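Local coordinates for glutathione s-transferase (Agrobacterium tumefaciens, PDB 2YCD), which transfers glutathione to electrophilic compounds, probably including herbicides met by this soil bacterium, at the interface of chains A and B. Coordinates in Å, arbitrary orientation; residue numbers count along the deposited sequence, not the author numbering. Chains: chain A/B, Glutathione s-transferase.

Contact 1: the interface of chains A and B. Residues chain A 121-122, 156, 159-160; chain B 69-70.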
# COMPACT_ATOMS: atom_id res chain seq x y z
N THR A 121 -3.13 3.67 4.04
CA THR A 121 -3.59 4.50 5.15
C THR A 121 -4.74 3.81 5.91
O THR A 121 -4.66 3.60 7.14
CB THR A 121 -3.97 5.91 4.68
OG1 THR A 121 -2.78 6.59 4.24
CG2 THR A 121 -4.61 6.73 5.80
N ILE A 122 -5.80 3.42 5.21
CA ILE A 122 -6.94 2.80 5.90
C ILE A 122 -6.65 1.34 6.32
O ILE A 122 -6.83 0.97 7.48
CB ILE A 122 -8.21 2.86 5.01
CG1 ILE A 122 -8.61 4.32 4.76
CG2 ILE A 122 -9.39 2.12 5.68
CD1 ILE A 122 -8.90 5.14 6.04
N ARG A 156 -9.09 7.39 12.18
CA ARG A 156 -9.02 7.27 10.72
C ARG A 156 -10.40 7.15 10.08
O ARG A 156 -10.63 7.70 9.00
CB ARG A 156 -8.16 6.07 10.32
CG ARG A 156 -6.69 6.26 10.58
CD ARG A 156 -6.04 7.22 9.59
NE ARG A 156 -4.62 7.36 9.90
CZ ARG A 156 -4.05 8.44 10.41
NH1 ARG A 156 -4.76 9.53 10.66
NH2 ARG A 156 -2.74 8.43 10.66
N GLU A 159 -11.95 10.54 10.02
CA GLU A 159 -11.38 11.30 8.92
C GLU A 159 -11.95 10.89 7.55
O GLU A 159 -12.30 11.73 6.71
CB GLU A 159 -9.85 11.18 8.95
CG GLU A 159 -9.23 11.94 10.14
CD GLU A 159 -7.90 11.40 10.62
OE1 GLU A 159 -7.37 10.42 10.05
OE2 GLU A 159 -7.35 11.96 11.58
N LEU A 160 -12.05 9.58 7.32
CA LEU A 160 -12.58 9.09 6.06
C LEU A 160 -14.05 9.47 5.88
O LEU A 160 -14.49 9.85 4.79
CB LEU A 160 -12.43 7.56 5.99
CG LEU A 160 -12.92 6.92 4.69
CD1 LEU A 160 -12.11 7.39 3.49
CD2 LEU A 160 -12.88 5.39 4.78
N PRO B 69 -6.42 14.34 3.70
CA PRO B 69 -7.61 14.13 4.53
C PRO B 69 -7.36 13.46 5.87
O PRO B 69 -8.27 13.42 6.70
CB PRO B 69 -8.49 13.21 3.68
CG PRO B 69 -7.97 13.28 2.31
CD PRO B 69 -6.53 13.70 2.38
N PHE B 70 -6.16 12.92 6.07
CA PHE B 70 -5.82 12.26 7.32
C PHE B 70 -4.82 13.07 8.14
O PHE B 70 -4.25 12.56 9.12
CB PHE B 70 -5.31 10.85 6.99
CG PHE B 70 -6.30 10.07 6.16
CD1 PHE B 70 -7.42 9.53 6.75
CD2 PHE B 70 -6.17 9.97 4.78
CE1 PHE B 70 -8.38 8.88 6.00
CE2 PHE B 70 -7.12 9.30 4.01
CZ PHE B 70 -8.23 8.74 4.64
O HOH W 1 -10.91 14.14 6.89
O HOH W 2 -2.67 11.62 11.54

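Contact 2: the interface of chains A and B. Residues chain A 112-113, 116-117, 120; chain B 84-85, 88.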
# COMPACT_ATOMS: atom_id res chain seq x y z
N VAL A 112 -6.02 7.06 -8.40
CA VAL A 112 -4.84 6.31 -7.96
C VAL A 112 -4.46 6.69 -6.52
O VAL A 112 -4.10 5.81 -5.72
CB VAL A 112 -3.67 6.51 -8.97
CG1 VAL A 112 -2.36 5.93 -8.44
CG2 VAL A 112 -4.03 5.90 -10.32
N ALA A 113 -4.53 7.98 -6.16
CA ALA A 113 -4.33 8.36 -4.76
C ALA A 113 -5.23 7.54 -3.81
O ALA A 113 -4.76 7.02 -2.79
CB ALA A 113 -4.54 9.87 -4.56
N PHE A 116 -4.11 3.86 -3.38
CA PHE A 116 -3.05 3.79 -2.38
C PHE A 116 -3.54 4.07 -0.96
O PHE A 116 -3.09 3.43 -0.01
CB PHE A 116 -1.86 4.69 -2.75
CG PHE A 116 -0.94 4.09 -3.80
CD1 PHE A 116 -1.20 4.27 -5.16
CD2 PHE A 116 0.17 3.37 -3.43
CE1 PHE A 116 -0.35 3.73 -6.13
CE2 PHE A 116 1.02 2.81 -4.38
CZ PHE A 116 0.76 2.99 -5.74
N ALA A 117 -4.46 5.02 -0.80
CA ALA A 117 -4.99 5.32 0.54
C ALA A 117 -5.72 4.13 1.14
O ALA A 117 -5.60 3.85 2.34
CB ALA A 117 -5.90 6.53 0.49
N ASN A 120 -2.71 1.77 2.10
CA ASN A 120 -1.54 2.26 2.83
C ASN A 120 -1.87 3.26 3.94
O ASN A 120 -0.98 3.67 4.69
CB ASN A 120 -0.51 2.86 1.83
CG ASN A 120 0.92 2.92 2.39
OD1 ASN A 120 1.45 1.92 2.89
ND2 ASN A 120 1.55 4.06 2.27
N PHE B 84 -2.47 13.14 -2.64
CA PHE B 84 -1.83 12.64 -1.43
C PHE B 84 -1.48 11.17 -1.67
O PHE B 84 -1.78 10.63 -2.74
CB PHE B 84 -2.70 12.90 -0.18
CG PHE B 84 -3.89 12.02 -0.07
CD1 PHE B 84 -5.01 12.25 -0.85
CD2 PHE B 84 -3.92 10.97 0.83
CE1 PHE B 84 -6.15 11.44 -0.74
CE2 PHE B 84 -5.04 10.15 0.95
CZ PHE B 84 -6.15 10.38 0.15
N GLU B 85 -0.84 10.57 -0.67
CA GLU B 85 -0.24 9.22 -0.72
C GLU B 85 1.09 9.23 -1.43
O GLU B 85 1.14 9.40 -2.64
CB GLU B 85 -1.17 8.16 -1.34
CG GLU B 85 -2.41 7.86 -0.47
CD GLU B 85 -2.07 7.26 0.87
OE1 GLU B 85 -1.06 6.54 1.00
OE2 GLU B 85 -2.85 7.50 1.82
N ALA B 88 1.21 7.15 -4.53
CA ALA B 88 0.46 7.69 -5.66
C ALA B 88 1.11 8.94 -6.25
O ALA B 88 0.98 9.22 -7.44
CB ALA B 88 -0.96 8.02 -5.22

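Contact 3: the interface of chains A and B. Residues chain A 69-70, 72; chain B 121, 156, 159.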
# COMPACT_ATOMS: atom_id res chain seq x y z
N PRO A 69 6.36 -14.08 -4.68
CA PRO A 69 7.64 -14.28 -3.98
C PRO A 69 7.55 -14.37 -2.47
O PRO A 69 8.55 -14.73 -1.83
CB PRO A 69 8.45 -13.03 -4.35
CG PRO A 69 7.79 -12.42 -5.51
CD PRO A 69 6.35 -12.86 -5.51
N PHE A 70 6.40 -14.04 -1.90
CA PHE A 70 6.21 -14.11 -0.46
C PHE A 70 5.27 -15.25 -0.05
O PHE A 70 4.83 -15.31 1.10
CB PHE A 70 5.71 -12.73 0.02
CG PHE A 70 6.62 -11.62 -0.41
CD1 PHE A 70 7.82 -11.42 0.24
CD2 PHE A 70 6.35 -10.85 -1.53
CE1 PHE A 70 8.71 -10.45 -0.17
CE2 PHE A 70 7.23 -9.86 -1.96
CZ PHE A 70 8.42 -9.65 -1.26
N GLN A 72 2.18 -15.97 -0.91
CA GLN A 72 0.82 -15.57 -0.58
C GLN A 72 -0.06 -15.57 -1.82
O GLN A 72 0.43 -15.74 -2.94
CB GLN A 72 0.82 -14.18 0.08
CG GLN A 72 1.51 -14.17 1.44
CD GLN A 72 1.22 -12.95 2.25
OE1 GLN A 72 1.53 -11.83 1.84
NE2 GLN A 72 0.63 -13.15 3.43
N THR B 121 3.43 -5.11 1.31
CA THR B 121 3.98 -6.37 1.80
C THR B 121 5.23 -6.12 2.67
O THR B 121 5.28 -6.56 3.84
CB THR B 121 4.27 -7.34 0.64
OG1 THR B 121 3.02 -7.74 0.06
CG2 THR B 121 5.00 -8.60 1.13
N ARG B 156 10.11 -12.24 5.81
CA ARG B 156 9.89 -11.41 4.62
C ARG B 156 11.20 -10.94 3.99
O ARG B 156 11.30 -10.87 2.76
CB ARG B 156 9.03 -10.18 4.97
CG ARG B 156 7.59 -10.52 5.26
CD ARG B 156 6.81 -10.88 3.99
NE ARG B 156 5.43 -11.19 4.34
CZ ARG B 156 4.88 -12.40 4.29
NH1 ARG B 156 5.58 -13.45 3.89
NH2 ARG B 156 3.61 -12.55 4.65
N GLU B 159 12.64 -13.80 2.08
CA GLU B 159 11.93 -13.92 0.80
C GLU B 159 12.36 -12.86 -0.22
O GLU B 159 12.60 -13.16 -1.40
CB GLU B 159 10.41 -13.87 1.06
CG GLU B 159 9.91 -15.15 1.76
CD GLU B 159 8.65 -14.95 2.58
OE1 GLU B 159 8.09 -13.84 2.65
OE2 GLU B 159 8.18 -15.94 3.19
O HOH W 3 2.52 -10.63 -0.41
O HOH W 4 11.17 -15.38 -2.31
O HOH W 5 3.54 -15.75 3.82

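Contact 1: the interface of chains A and B
B:Phe70 is the key of a lock-and-key contact of the kind known from several glutathione transferase dimers. It stands on a loop of the thioredoxin-like domain, and its ring enters a groove between two helices of chain A. The methyl CG2 of A:Thr121 lies over one ring face, off centre, 3.8 Å from the centroid of B:Phe70, in a CH-pi contact. This methyl is anti to the backbone N (OG1 chi1 -67°), which turns it toward the groove. Deeper in, A:Ile122 CD1 meets B:Phe70 CE1 at 3.8 Å, the two side chains crossing at about a right angle. On the same side of the ring, the CD1 edge faces A:Glu159, whose carboxylate oxygen OE1 lies in the ring plane, 3.4 Å from CD1 of B:Phe70. The carboxylate plane itself is turned 68° from the ring. A salt bridge of 2.8 Å from A:Arg156 NH1 to A:Glu159 OE1 fixes that carboxylate. It uses the syn lone pair and lies near the guanidinium plane. A:Arg156 NH1 also reaches the carbonyl O of B:Phe70 through a water. The groove is formed by helices 105-135 and 142-164, and the backbone N of A:Leu160 borders the CE1 edge of the ring.

Contact 2: the interface of chains A and B
A:Ala113 and B:Ala88 pack where helix 105-135 of chain A meets the start of helix 86-96 of chain B. The apolar contacts are close. B:Ala88 CB touches A:Ala113 CA at 3.4 Å, so small residues let the two backbones approach. The same methyl lies 3.8 Å from A:Phe116 CD1. The ring of A:Phe116 also turns a face to the backbone N of B:Ala88, which stands 3.7 Å above the plane and toward the rim. On the other flank, the rim of B:Phe84 meets a methyl, with CE2 3.8 Å from A:Ala117 CB.

Contacts between polar groups and carbon form the second kind. B:Phe84 O rests 3.4 Å from A:Ala113 CB. B:Glu85 runs along the helix backbone. Its CG is 3.4 Å from the carbonyl O of A:Ala113, and its carboxylate OE2 is 3.3 Å from A:Ala117 CA. The bend at chi2 (-64°) folds the carboxylate toward the helix. The other oxygen, OE1, points toward A:Asn120, with the amide and carboxylate planes 76° apart.

B:Glu85 has a positive phi of 79° and also belongs to the S-(p-nitrobenzyl)glutathione pocket. The contact thus joins the glutathione site of one subunit to a helix of the other, and may steady the pocket wall.

Contact 3: the interface of chains A and B
A:Phe70, B:Arg156 and B:Glu159 carry much of this patch, with A:Gln72 beside them. The ring of A:Phe70 sits in the groove of chain B. The face turned away from B:Thr121 is covered from its own chain by A:Pro69, whose CB stands 4.1 Å above the ring plane of A:Phe70. The backbone O of B:Arg156 lies at the ring edge, in plane, 3.9 Å from CE1 of A:Phe70.

B:Arg156 bends at chi2 (-74°), which brings its guanidinium back along the loop of chain A. There NH2 stands over the face of the A:Gln72 amide, 3.4 Å from CD. The two planes are 47° apart, and the side chains cross at about a right angle. This is a packing contact. The amide oxygen OE1 of A:Gln72 is held instead by a water at 2.7 Å. That water also lies 3.0 Å from the hydroxyl OG1 of B:Thr121, so it bridges the chains.

B:Glu159 meets the loop through its aliphatic part, with CB 3.5 Å from the carbonyl O of A:Pro69. A second water joins the chains at this end, 2.7 Å from A:Pro69 O and 2.8 Å from the backbone O of B:Glu159.

A:Gln72 belongs to the S-(p-nitrobenzyl)glutathione pocket. The contact anchors the loop beside that pocket on the partner subunit, and so may couple dimer assembly to the shape of the glutathione site.

Contacts 1 and 3 are two-fold mates with the chains exchanged, their C-alpha centres about 27 Å apart. Contact 3 adds the glutamine beside the key loop. Contact 2 lies about 11 Å from contact 1 and about 22 Å from contact 3. It shares helix 105-135 of chain A with contact 1, and its twin pairs helix 105-135 of chain B with the matching segment of chain A. Each subunit therefore lends both a key and a lock, with helix-to-domain packing nearer the middle. Contacts 2 and 3 each include a glutathione-pocket residue, one from each chain. Both active sites thus border the interface.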